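Local coordinates for ER-derived vesicles protein ERV41 (Saccharomyces cerevisiae, PDB 3ZLC) that helps carry a subset of secretory proteins from the endoplasmic reticulum to the Golgi in COPII-coated vesicles and facilitates retrograde transport back, at residues T188-S194 with G233-N239; Q21-Y27 with V157-F163; V16-V20 with A205-N210. All coordinates share one frame; numbering follows the deposited sequence.

Contact 1. Residues T188-S194 with G233-N239; sequences TYVYYTS and GIFFKYN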
loop_
_atom_site.group_PDB
_atom_site.type_symbol
_atom_site.label_atom_id
_atom_site.label_comp_id
_atom_site.label_asym_id
_atom_site.label_seq_id
_atom_site.Cartn_x
_atom_site.Cartn_y
_atom_site.Cartn_z
ATOM N N THR A 188 0.917 5.424 -12.896
ATOM C CA THR A 188 1.526 4.322 -12.162
ATOM C C THR A 188 2.274 4.885 -10.958
ATOM O O THR A 188 3.110 5.785 -11.102
ATOM C CB THR A 188 2.523 3.583 -13.055
ATOM O OG1 THR A 188 1.798 2.807 -14.018
ATOM C CG2 THR A 188 3.418 2.664 -12.220
ATOM N N TYR A 189 1.974 4.354 -9.780
ATOM C CA TYR A 189 2.627 4.787 -8.563
ATOM C C TYR A 189 3.520 3.669 -8.036
ATOM O O TYR A 189 3.086 2.514 -7.916
ATOM C CB TYR A 189 1.565 5.144 -7.508
ATOM C CG TYR A 189 0.601 6.240 -7.946
ATOM C CD1 TYR A 189 -0.568 5.935 -8.632
ATOM C CD2 TYR A 189 0.860 7.579 -7.650
ATOM C CE1 TYR A 189 -1.451 6.934 -9.020
ATOM C CE2 TYR A 189 -0.013 8.581 -8.030
ATOM C CZ TYR A 189 -1.168 8.249 -8.714
ATOM O OH TYR A 189 -2.037 9.247 -9.102
ATOM N N VAL A 190 4.768 4.006 -7.718
ATOM C CA VAL A 190 5.707 3.006 -7.202
ATOM C C VAL A 190 6.282 3.505 -5.891
ATOM O O VAL A 190 6.810 4.621 -5.828
ATOM C CB VAL A 190 6.857 2.737 -8.190
ATOM C CG1 VAL A 190 7.731 1.572 -7.686
ATOM C CG2 VAL A 190 6.300 2.397 -9.576
ATOM N N TYR A 191 6.157 2.696 -4.845
ATOM C CA TYR A 191 6.773 3.025 -3.575
ATOM C C TYR A 191 7.926 2.061 -3.294
ATOM O O TYR A 191 7.748 0.829 -3.334
ATOM C CB TYR A 191 5.747 2.925 -2.458
ATOM C CG TYR A 191 4.526 3.817 -2.607
ATOM C CD1 TYR A 191 4.548 5.142 -2.170
ATOM C CD2 TYR A 191 3.343 3.328 -3.145
ATOM C CE1 TYR A 191 3.419 5.966 -2.277
ATOM C CE2 TYR A 191 2.208 4.138 -3.256
ATOM C CZ TYR A 191 2.257 5.456 -2.807
ATOM O OH TYR A 191 1.139 6.265 -2.917
ATOM N N TYR A 192 9.102 2.618 -3.014
ATOM C CA TYR A 192 10.262 1.812 -2.627
ATOM C C TYR A 192 10.475 1.891 -1.133
ATOM O O TYR A 192 10.949 2.910 -0.616
ATOM C CB TYR A 192 11.519 2.318 -3.326
ATOM C CG TYR A 192 11.514 2.066 -4.811
ATOM C CD1 TYR A 192 10.948 2.984 -5.688
ATOM C CD2 TYR A 192 12.076 0.904 -5.340
ATOM C CE1 TYR A 192 10.940 2.752 -7.061
ATOM C CE2 TYR A 192 12.077 0.669 -6.711
ATOM C CZ TYR A 192 11.503 1.595 -7.557
ATOM O OH TYR A 192 11.490 1.361 -8.910
ATOM N N THR A 193 10.153 0.806 -0.439
ATOM C CA THR A 193 10.188 0.813 1.025
ATOM C C THR A 193 11.377 0.009 1.516
ATOM O O THR A 193 11.639 -1.092 1.012
ATOM C CB THR A 193 8.900 0.217 1.632
ATOM O OG1 THR A 193 8.766 -1.165 1.248
ATOM C CG2 THR A 193 7.679 1.029 1.189
ATOM N N SER A 194 12.109 0.554 2.483
ATOM C CA SER A 194 13.281 -0.143 3.017
ATOM C C SER A 194 12.983 -0.423 4.482
ATOM O O SER A 194 12.788 0.507 5.284
ATOM C CB SER A 194 14.535 0.717 2.879
ATOM O OG SER A 194 15.699 0.015 3.322
ATOM N N GLY A 233 -0.462 0.807 -12.578
ATOM C CA GLY A 233 -1.034 0.422 -11.303
ATOM C C GLY A 233 -0.320 1.006 -10.112
ATOM O O GLY A 233 0.283 2.082 -10.175
ATOM N N ILE A 234 -0.406 0.292 -9.002
ATOM C CA ILE A 234 0.156 0.773 -7.754
ATOM C C ILE A 234 1.105 -0.319 -7.281
ATOM O O ILE A 234 0.691 -1.468 -7.090
ATOM C CB ILE A 234 -0.947 1.007 -6.701
ATOM C CG1 ILE A 234 -1.950 2.065 -7.187
ATOM C CG2 ILE A 234 -0.325 1.465 -5.372
ATOM C CD1 ILE A 234 -3.302 2.032 -6.447
ATOM N N PHE A 235 2.377 0.033 -7.103
ATOM C CA PHE A 235 3.407 -0.965 -6.800
ATOM C C PHE A 235 4.166 -0.648 -5.517
ATOM O O PHE A 235 4.646 0.475 -5.321
ATOM C CB PHE A 235 4.405 -1.048 -7.959
ATOM C CG PHE A 235 3.775 -1.419 -9.295
ATOM C CD1 PHE A 235 3.169 -0.448 -10.094
ATOM C CD2 PHE A 235 3.818 -2.727 -9.762
ATOM C CE1 PHE A 235 2.596 -0.787 -11.329
ATOM C CE2 PHE A 235 3.251 -3.076 -11.003
ATOM C CZ PHE A 235 2.644 -2.104 -11.782
ATOM N N PHE A 236 4.290 -1.645 -4.651
ATOM C CA PHE A 236 5.063 -1.483 -3.421
ATOM C C PHE A 236 6.294 -2.367 -3.515
ATOM O O PHE A 236 6.184 -3.591 -3.432
ATOM C CB PHE A 236 4.234 -1.929 -2.226
ATOM C CG PHE A 236 2.976 -1.111 -2.014
ATOM C CD1 PHE A 236 1.782 -1.473 -2.622
ATOM C CD2 PHE A 236 2.987 0.012 -1.182
ATOM C CE1 PHE A 236 0.604 -0.729 -2.413
ATOM C CE2 PHE A 236 1.819 0.761 -0.969
ATOM C CZ PHE A 236 0.627 0.390 -1.587
ATOM N N LYS A 237 7.456 -1.765 -3.731
ATOM C CA LYS A 237 8.693 -2.536 -3.738
ATOM C C LYS A 237 9.238 -2.543 -2.326
ATOM O O LYS A 237 9.167 -1.529 -1.610
ATOM C CB LYS A 237 9.716 -1.932 -4.699
ATOM C CG LYS A 237 9.231 -1.872 -6.138
ATOM C CD LYS A 237 10.248 -2.483 -7.091
ATOM C CE LYS A 237 9.792 -2.346 -8.541
ATOM N NZ LYS A 237 10.750 -2.968 -9.504
ATOM N N TYR A 238 9.743 -3.690 -1.891
ATOM C CA TYR A 238 10.277 -3.745 -0.534
ATOM C C TYR A 238 11.591 -4.500 -0.467
ATOM O O TYR A 238 11.818 -5.459 -1.206
ATOM C CB TYR A 238 9.245 -4.335 0.448
ATOM C CG TYR A 238 8.594 -5.614 -0.044
ATOM C CD1 TYR A 238 9.219 -6.840 0.145
ATOM C CD2 TYR A 238 7.357 -5.598 -0.688
ATOM C CE1 TYR A 238 8.642 -8.013 -0.280
ATOM C CE2 TYR A 238 6.765 -6.792 -1.132
ATOM C CZ TYR A 238 7.418 -7.991 -0.921
ATOM O OH TYR A 238 6.880 -9.196 -1.346
ATOM N N ASN A 239 12.474 -4.030 0.402
ATOM C CA ASN A 239 13.679 -4.776 0.720
ATOM C C ASN A 239 13.934 -4.654 2.213
ATOM O O ASN A 239 13.423 -3.734 2.867
ATOM C CB ASN A 239 14.879 -4.264 -0.066
ATOM C CG ASN A 239 15.920 -5.336 -0.265
ATOM O OD1 ASN A 239 15.950 -6.331 0.482
ATOM N ND2 ASN A 239 16.772 -5.163 -1.275
#
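Two neighbouring parallel strands of the larger mixed beta-sheet of the lumenal domain meet here, T188-S194 beside G233-N239. The pairing keeps one register from Y189 opposite I234 to S194 opposite N239, and the segment axes run at 14° to each other. Backbone bonds alternate across the seam. Y189 N gives to G233 O and F235 N to Y189 O; Y191 N then gives to F235 O and K237 N to Y191 O. T193 N and N239 N continue the series.

K237 O is gripped twice by one residue. T193 N reaches it at 2.8 Å and T193 OG1 at 2.9 Å, from opposite faces of the carbonyl plane. The chi1 of 63° sets OG1 between the backbone N and the carbonyl carbon of T193, which turns the hydroxyl to this oxygen. The same OG1 lies 3.3 Å from Y238 CB.

On the face of Y189, Y191 and T193, the Y191 and F236 rings point the same way. Their planes are 18° apart but slid so far that they barely overlap, and Y191 CD2 meets F236 CE2 at 3.7 Å. I234 CG2 lies at the edge of the Y191 ring. Y191 OH is hydrogen-bonded to H156 and Q179, and F236 also stacks on F161, so this face is covered by the second sheet.

On the other face, Y192 and K237 lie side by side, with K237 CD 3.7 Å from Y192 CE2. Toward the N-terminal end of the pair, the methyl T188 CG2 touches F235 CE1 at 3.7 Å, and Y189 O lies in plane at the edge of the F235 ring.

A buried strand pair whose Y189-Y191-F236 face packs on a second sheet is the arrangement of a beta-sandwich core.

Contact 2. Residues Q21-Y27 with V157-F163; sequences QINMDIY and VINEFSF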
loop_
_atom_site.group_PDB
_atom_site.type_symbol
_atom_site.label_atom_id
_atom_site.label_comp_id
_atom_site.label_asym_id
_atom_site.label_seq_id
_atom_site.Cartn_x
_atom_site.Cartn_y
_atom_site.Cartn_z
ATOM N N GLN A 21 4.767 -10.571 7.646
ATOM C CA GLN A 21 3.429 -10.191 7.168
ATOM C C GLN A 21 3.437 -8.781 6.597
ATOM O O GLN A 21 3.955 -7.861 7.228
ATOM C CB GLN A 21 2.403 -10.230 8.315
ATOM C CG GLN A 21 2.257 -11.595 8.961
ATOM C CD GLN A 21 1.444 -12.535 8.104
ATOM O OE1 GLN A 21 1.784 -13.704 7.933
ATOM N NE2 GLN A 21 0.353 -12.024 7.560
ATOM N N ILE A 22 2.860 -8.605 5.409
ATOM C CA ILE A 22 2.597 -7.260 4.906
ATOM C C ILE A 22 1.142 -6.937 5.188
ATOM O O ILE A 22 0.237 -7.663 4.747
ATOM C CB ILE A 22 2.883 -7.132 3.396
ATOM C CG1 ILE A 22 4.362 -7.414 3.118
ATOM C CG2 ILE A 22 2.532 -5.734 2.912
ATOM C CD1 ILE A 22 4.774 -7.254 1.634
ATOM N N ASN A 23 0.907 -5.862 5.938
ATOM C CA ASN A 23 -0.450 -5.493 6.331
ATOM C C ASN A 23 -0.881 -4.304 5.498
ATOM O O ASN A 23 -0.162 -3.308 5.415
ATOM C CB ASN A 23 -0.512 -5.121 7.814
ATOM C CG ASN A 23 0.267 -6.073 8.687
ATOM O OD1 ASN A 23 -0.063 -7.265 8.782
ATOM N ND2 ASN A 23 1.304 -5.555 9.348
ATOM N N MET A 24 -2.062 -4.389 4.894
ATOM C CA MET A 24 -2.499 -3.376 3.941
ATOM C C MET A 24 -3.979 -3.021 4.128
ATOM O O MET A 24 -4.803 -3.894 4.367
ATOM C CB MET A 24 -2.266 -3.896 2.520
ATOM C CG MET A 24 -2.086 -2.816 1.486
ATOM S SD MET A 24 -1.962 -3.434 -0.206
ATOM C CE MET A 24 -2.574 -5.109 0.020
ATOM N N ASP A 25 -4.306 -1.746 3.993
ATOM C CA ASP A 25 -5.689 -1.321 4.000
ATOM C C ASP A 25 -5.661 -0.123 3.082
ATOM O O ASP A 25 -5.079 0.910 3.414
ATOM C CB ASP A 25 -6.146 -0.934 5.410
ATOM C CG ASP A 25 -7.641 -0.628 5.457
ATOM O OD1 ASP A 25 -8.105 0.210 4.646
ATOM O OD2 ASP A 25 -8.351 -1.253 6.258
ATOM N N ILE A 26 -6.207 -0.292 1.880
ATOM C CA ILE A 26 -6.098 0.712 0.817
ATOM C C ILE A 26 -7.459 0.894 0.126
ATOM O O ILE A 26 -8.225 -0.068 0.034
ATOM C CB ILE A 26 -5.022 0.255 -0.212
ATOM C CG1 ILE A 26 -3.664 0.129 0.490
ATOM C CG2 ILE A 26 -4.904 1.215 -1.396
ATOM C CD1 ILE A 26 -2.547 -0.299 -0.411
ATOM N N TYR A 27 -7.759 2.110 -0.346
ATOM C CA TYR A 27 -8.935 2.327 -1.190
ATOM C C TYR A 27 -8.353 2.574 -2.572
ATOM O O TYR A 27 -7.412 3.347 -2.709
ATOM C CB TYR A 27 -9.722 3.577 -0.770
ATOM C CG TYR A 27 -10.277 3.581 0.647
ATOM C CD1 TYR A 27 -10.565 2.396 1.322
ATOM C CD2 TYR A 27 -10.508 4.779 1.305
ATOM C CE1 TYR A 27 -11.086 2.418 2.625
ATOM C CE2 TYR A 27 -11.020 4.814 2.596
ATOM C CZ TYR A 27 -11.303 3.632 3.253
ATOM O OH TYR A 27 -11.817 3.668 4.537
ATOM N N VAL A 157 -6.006 5.618 -1.632
ATOM C CA VAL A 157 -5.805 6.062 -0.259
ATOM C C VAL A 157 -5.151 4.914 0.456
ATOM O O VAL A 157 -5.648 3.791 0.398
ATOM C CB VAL A 157 -7.146 6.315 0.450
ATOM C CG1 VAL A 157 -6.914 6.561 1.952
ATOM C CG2 VAL A 157 -7.855 7.508 -0.187
ATOM N N ILE A 158 -4.035 5.169 1.125
ATOM C CA ILE A 158 -3.419 4.108 1.906
ATOM C C ILE A 158 -3.760 4.378 3.360
ATOM O O ILE A 158 -3.227 5.322 3.953
ATOM C CB ILE A 158 -1.870 4.090 1.726
ATOM C CG1 ILE A 158 -1.516 3.770 0.264
ATOM C CG2 ILE A 158 -1.237 3.039 2.650
ATOM C CD1 ILE A 158 -0.064 4.132 -0.138
ATOM N N ASN A 159 -4.648 3.575 3.939
ATOM C CA ASN A 159 -4.969 3.753 5.351
ATOM C C ASN A 159 -3.902 3.083 6.201
ATOM O O ASN A 159 -3.485 3.632 7.229
ATOM C CB ASN A 159 -6.358 3.193 5.681
ATOM C CG ASN A 159 -7.436 3.850 4.872
ATOM O OD1 ASN A 159 -7.574 5.076 4.911
ATOM N ND2 ASN A 159 -8.184 3.050 4.087
ATOM N N GLU A 160 -3.453 1.915 5.752
ATOM C CA GLU A 160 -2.337 1.213 6.396
ATOM C C GLU A 160 -1.459 0.516 5.377
ATOM O O GLU A 160 -1.958 -0.050 4.398
ATOM C CB GLU A 160 -2.842 0.151 7.396
ATOM C CG GLU A 160 -1.655 -0.530 8.135
ATOM C CD GLU A 160 -2.076 -1.663 9.062
ATOM O OE1 GLU A 160 -3.283 -1.995 9.096
ATOM O OE2 GLU A 160 -1.186 -2.231 9.745
ATOM N N PHE A 161 -0.148 0.556 5.616
ATOM C CA PHE A 161 0.797 -0.302 4.915
ATOM C C PHE A 161 1.971 -0.520 5.867
ATOM O O PHE A 161 2.735 0.406 6.131
ATOM C CB PHE A 161 1.285 0.332 3.612
ATOM C CG PHE A 161 2.062 -0.618 2.763
ATOM C CD1 PHE A 161 1.404 -1.622 2.063
ATOM C CD2 PHE A 161 3.450 -0.541 2.689
ATOM C CE1 PHE A 161 2.109 -2.529 1.283
ATOM C CE2 PHE A 161 4.161 -1.441 1.916
ATOM C CZ PHE A 161 3.492 -2.440 1.216
ATOM N N SER A 162 2.084 -1.725 6.417
ATOM C CA SER A 162 3.066 -1.986 7.472
ATOM C C SER A 162 3.612 -3.395 7.306
ATOM O O SER A 162 3.048 -4.209 6.545
ATOM C CB SER A 162 2.426 -1.827 8.860
ATOM O OG SER A 162 1.404 -2.791 9.051
ATOM N N PHE A 163 4.708 -3.669 8.012
ATOM C CA PHE A 163 5.397 -4.963 7.967
ATOM C C PHE A 163 5.469 -5.504 9.370
ATOM O O PHE A 163 5.973 -4.819 10.286
ATOM C CB PHE A 163 6.835 -4.779 7.470
ATOM C CG PHE A 163 6.921 -4.286 6.055
ATOM C CD1 PHE A 163 6.850 -2.931 5.773
ATOM C CD2 PHE A 163 7.032 -5.186 5.001
ATOM C CE1 PHE A 163 6.915 -2.466 4.460
ATOM C CE2 PHE A 163 7.100 -4.731 3.671
ATOM C CZ PHE A 163 7.039 -3.370 3.409
#
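N23 and S162 meet through their side chains as well as their backbones. N23 ND2 gives a nearly straight bond to S162 OG at 2.8 Å, in the amide plane. A chi1 of 64° places OG between the backbone N and the carbonyl carbon of S162, and OG in turn gives to E160 OE2 at 2.7 Å. N23 OD1 is taken by S122.

The strands are antiparallel, with a classic beta bulge where N159 and E160 both face D25. D25 O accepts from both of their backbone N atoms. N159 ND2 reaches D25 OD1 at 2.9 Å from above the carboxylate plane. The same ND2 lies 3.2 Å above the Y27 ring plane, offset toward the rim, with ring and amide planes 71° apart. V157 CB meets Y27 CD2 at 3.8 Å. With an alanine here in place of Y27, the N159 amide would probably lose the ring beneath it, and V157 the aromatic side chain beside it.

On the face of I22, M24 and F161, I22 CG2 lies 3.6 Å from F161 CE1. In the conformer given, M24 CG comes in plane at the F161 edge. CG anti to the backbone N (chi1 -170°) tips the F161 ring toward I22.

This is an antiparallel strand pair with a classic bulge, inside the smaller sheet of a beta-sandwich.

Contact 3. Residues V16-V20 with A205-N210; sequences VRDTV and AEVDTN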
loop_
_atom_site.group_PDB
_atom_site.type_symbol
_atom_site.label_atom_id
_atom_site.label_comp_id
_atom_site.label_asym_id
_atom_site.label_seq_id
_atom_site.Cartn_x
_atom_site.Cartn_y
_atom_site.Cartn_z
ATOM N N VAL A 16 17.686 -13.593 11.420
ATOM C CA VAL A 16 16.822 -13.045 10.378
ATOM C C VAL A 16 15.620 -13.962 10.158
ATOM O O VAL A 16 15.786 -15.132 9.795
ATOM C CB VAL A 16 17.569 -12.849 9.034
ATOM C CG1 VAL A 16 16.614 -12.328 7.969
ATOM C CG2 VAL A 16 18.739 -11.889 9.204
ATOM N N ARG A 17 14.413 -13.443 10.379
ATOM C CA ARG A 17 13.207 -14.243 10.170
ATOM C C ARG A 17 13.046 -14.541 8.689
ATOM O O ARG A 17 13.392 -13.704 7.851
ATOM C CB ARG A 17 11.968 -13.513 10.686
ATOM C CG ARG A 17 11.917 -13.356 12.199
ATOM C CD ARG A 17 10.659 -12.616 12.635
ATOM N NE ARG A 17 10.846 -11.926 13.912
ATOM C CZ ARG A 17 10.205 -12.237 15.036
ATOM N NH1 ARG A 17 9.322 -13.222 15.044
ATOM N NH2 ARG A 17 10.440 -11.560 16.150
ATOM N N ASP A 18 12.512 -15.720 8.372
ATOM C CA ASP A 18 12.340 -16.143 6.979
ATOM C C ASP A 18 11.171 -15.440 6.300
ATOM O O ASP A 18 11.192 -15.196 5.084
ATOM C CB ASP A 18 12.132 -17.661 6.896
ATOM C CG ASP A 18 13.333 -18.442 7.395
ATOM O OD1 ASP A 18 14.467 -17.925 7.275
ATOM O OD2 ASP A 18 13.140 -19.572 7.908
ATOM N N THR A 19 10.141 -15.128 7.084
ATOM C CA THR A 19 8.926 -14.524 6.536
ATOM C C THR A 19 8.525 -13.276 7.315
ATOM O O THR A 19 8.998 -13.051 8.436
ATOM C CB THR A 19 7.738 -15.510 6.556
ATOM O OG1 THR A 19 7.432 -15.841 7.913
ATOM C CG2 THR A 19 8.072 -16.789 5.792
ATOM N N VAL A 20 7.651 -12.474 6.707
ATOM C CA VAL A 20 7.084 -11.295 7.354
ATOM C C VAL A 20 5.675 -11.080 6.813
ATOM O O VAL A 20 5.401 -11.415 5.654
ATOM C CB VAL A 20 7.961 -10.043 7.103
ATOM C CG1 VAL A 20 7.962 -9.669 5.608
ATOM C CG2 VAL A 20 7.494 -8.862 7.974
ATOM N N ALA A 205 11.369 -9.628 22.275
ATOM C CA ALA A 205 11.939 -10.023 20.986
ATOM C C ALA A 205 10.983 -10.894 20.171
ATOM O O ALA A 205 11.170 -11.073 18.969
ATOM C CB ALA A 205 13.272 -10.740 21.197
ATOM N N GLU A 206 9.968 -11.439 20.834
ATOM C CA GLU A 206 8.994 -12.303 20.177
ATOM C C GLU A 206 8.059 -11.542 19.245
ATOM O O GLU A 206 7.450 -12.133 18.350
ATOM C CB GLU A 206 8.180 -13.086 21.210
ATOM C CG GLU A 206 7.232 -12.237 22.044
ATOM C CD GLU A 206 7.926 -11.528 23.202
ATOM O OE1 GLU A 206 9.146 -11.738 23.396
ATOM O OE2 GLU A 206 7.248 -10.765 23.926
ATOM N N VAL A 207 7.926 -10.234 19.450
ATOM C CA VAL A 207 7.060 -9.449 18.576
ATOM C C VAL A 207 7.837 -9.016 17.336
ATOM O O VAL A 207 8.952 -8.507 17.438
ATOM C CB VAL A 207 6.425 -8.235 19.323
ATOM C CG1 VAL A 207 7.488 -7.298 19.826
ATOM C CG2 VAL A 207 5.444 -7.500 18.435
ATOM N N ASP A 208 7.249 -9.232 16.161
ATOM C CA ASP A 208 7.901 -8.919 14.893
ATOM C C ASP A 208 7.727 -7.436 14.525
ATOM O O ASP A 208 6.932 -7.092 13.652
ATOM C CB ASP A 208 7.341 -9.825 13.781
ATOM C CG ASP A 208 8.128 -9.723 12.483
ATOM O OD1 ASP A 208 9.190 -9.059 12.468
ATOM O OD2 ASP A 208 7.686 -10.302 11.471
ATOM N N THR A 209 8.492 -6.564 15.181
ATOM C CA THR A 209 8.396 -5.120 14.956
ATOM C C THR A 209 9.353 -4.636 13.879
ATOM O O THR A 209 10.536 -4.996 13.875
ATOM C CB THR A 209 8.665 -4.333 16.255
ATOM O OG1 THR A 209 9.860 -4.832 16.879
ATOM C CG2 THR A 209 7.500 -4.500 17.212
ATOM N N ASN A 210 8.833 -3.815 12.970
ATOM C CA ASN A 210 9.632 -3.266 11.873
ATOM C C ASN A 210 9.194 -1.849 11.611
ATOM O O ASN A 210 8.017 -1.501 11.816
ATOM C CB ASN A 210 9.409 -4.063 10.577
ATOM C CG ASN A 210 9.745 -5.526 10.726
ATOM O OD1 ASN A 210 10.861 -5.949 10.425
ATOM N ND2 ASN A 210 8.781 -6.315 11.186
HETATM O O HOH W 1 9.765 -10.765 9.841
#
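A water joins the segments, giving one hydrogen to D208 OD2 (2.7 Å) and the other to T19 O (2.8 Å).

D208 OD1 takes N210 ND2 at 3.1 Å, from well above the carboxylate plane. N210 has other partners too: its ND2 reaches weakly to F163 O, and R127 holds the other end of this amide at OD1, which should limit its rotation.

R17 comes in across the carboxylate. Its chain is extended from CG to NE and runs antiparallel to the D208 side chain. The guanidinium and carboxylate planes are 16° apart and stacked. D208 CB sits 3.9 Å above the guanidinium of R17, over its centre. R17 NE lies 3.6 Å from D208 OD1 in a long salt bridge. The oxygen is well out of the guanidinium plane, so no N-H points at it and the attraction is one of charge alone. At the guanidinium edge, R17 NH2 comes within 3.0 Å of A205 O. R17 is exposed, and solvent would probably weaken this ion pair.

V20 adds a van der Waals touch. Its CG2 is anti to the backbone N, which rests this methyl against D208 OD2 at 3.8 Å, the two side chains crossing at about a right angle.

V207-T209 form an inverse gamma turn around D208, and D208 N is hydrogen-bonded to D165. The turn leads into strand 209-219, while T19 and V20 begin strand 19-28. The arrangement is a water-bridged polar contact at the rim of a beta-sandwich, between the start of a strand in one sheet and the turn that opens a strand in the other.

Overall arrangement
From the N terminus, the chain first passes V16-V20, where strand 19-28 begins, and follows that strand through Q21-Y27. Contact 2 closes when V157-F163 returns beside that strand, 130 residues later. Contact 1 opens afterwards at T188-S194. Contact 3 closes at A205-N210, before contact 1 closes at G233-N239. Contact 2 is therefore nested inside contact 3, contacts 3 and 1 cross, and contacts 2 and 1 follow in series. Contact 2 lies in the smaller sheet and contact 1 in the larger one. The two sheets pack directly, as where F236 meets F161 and Y238 meets I22. Contact 3 joins their strands at one margin, its centre about 20 Å from the centre of the chain.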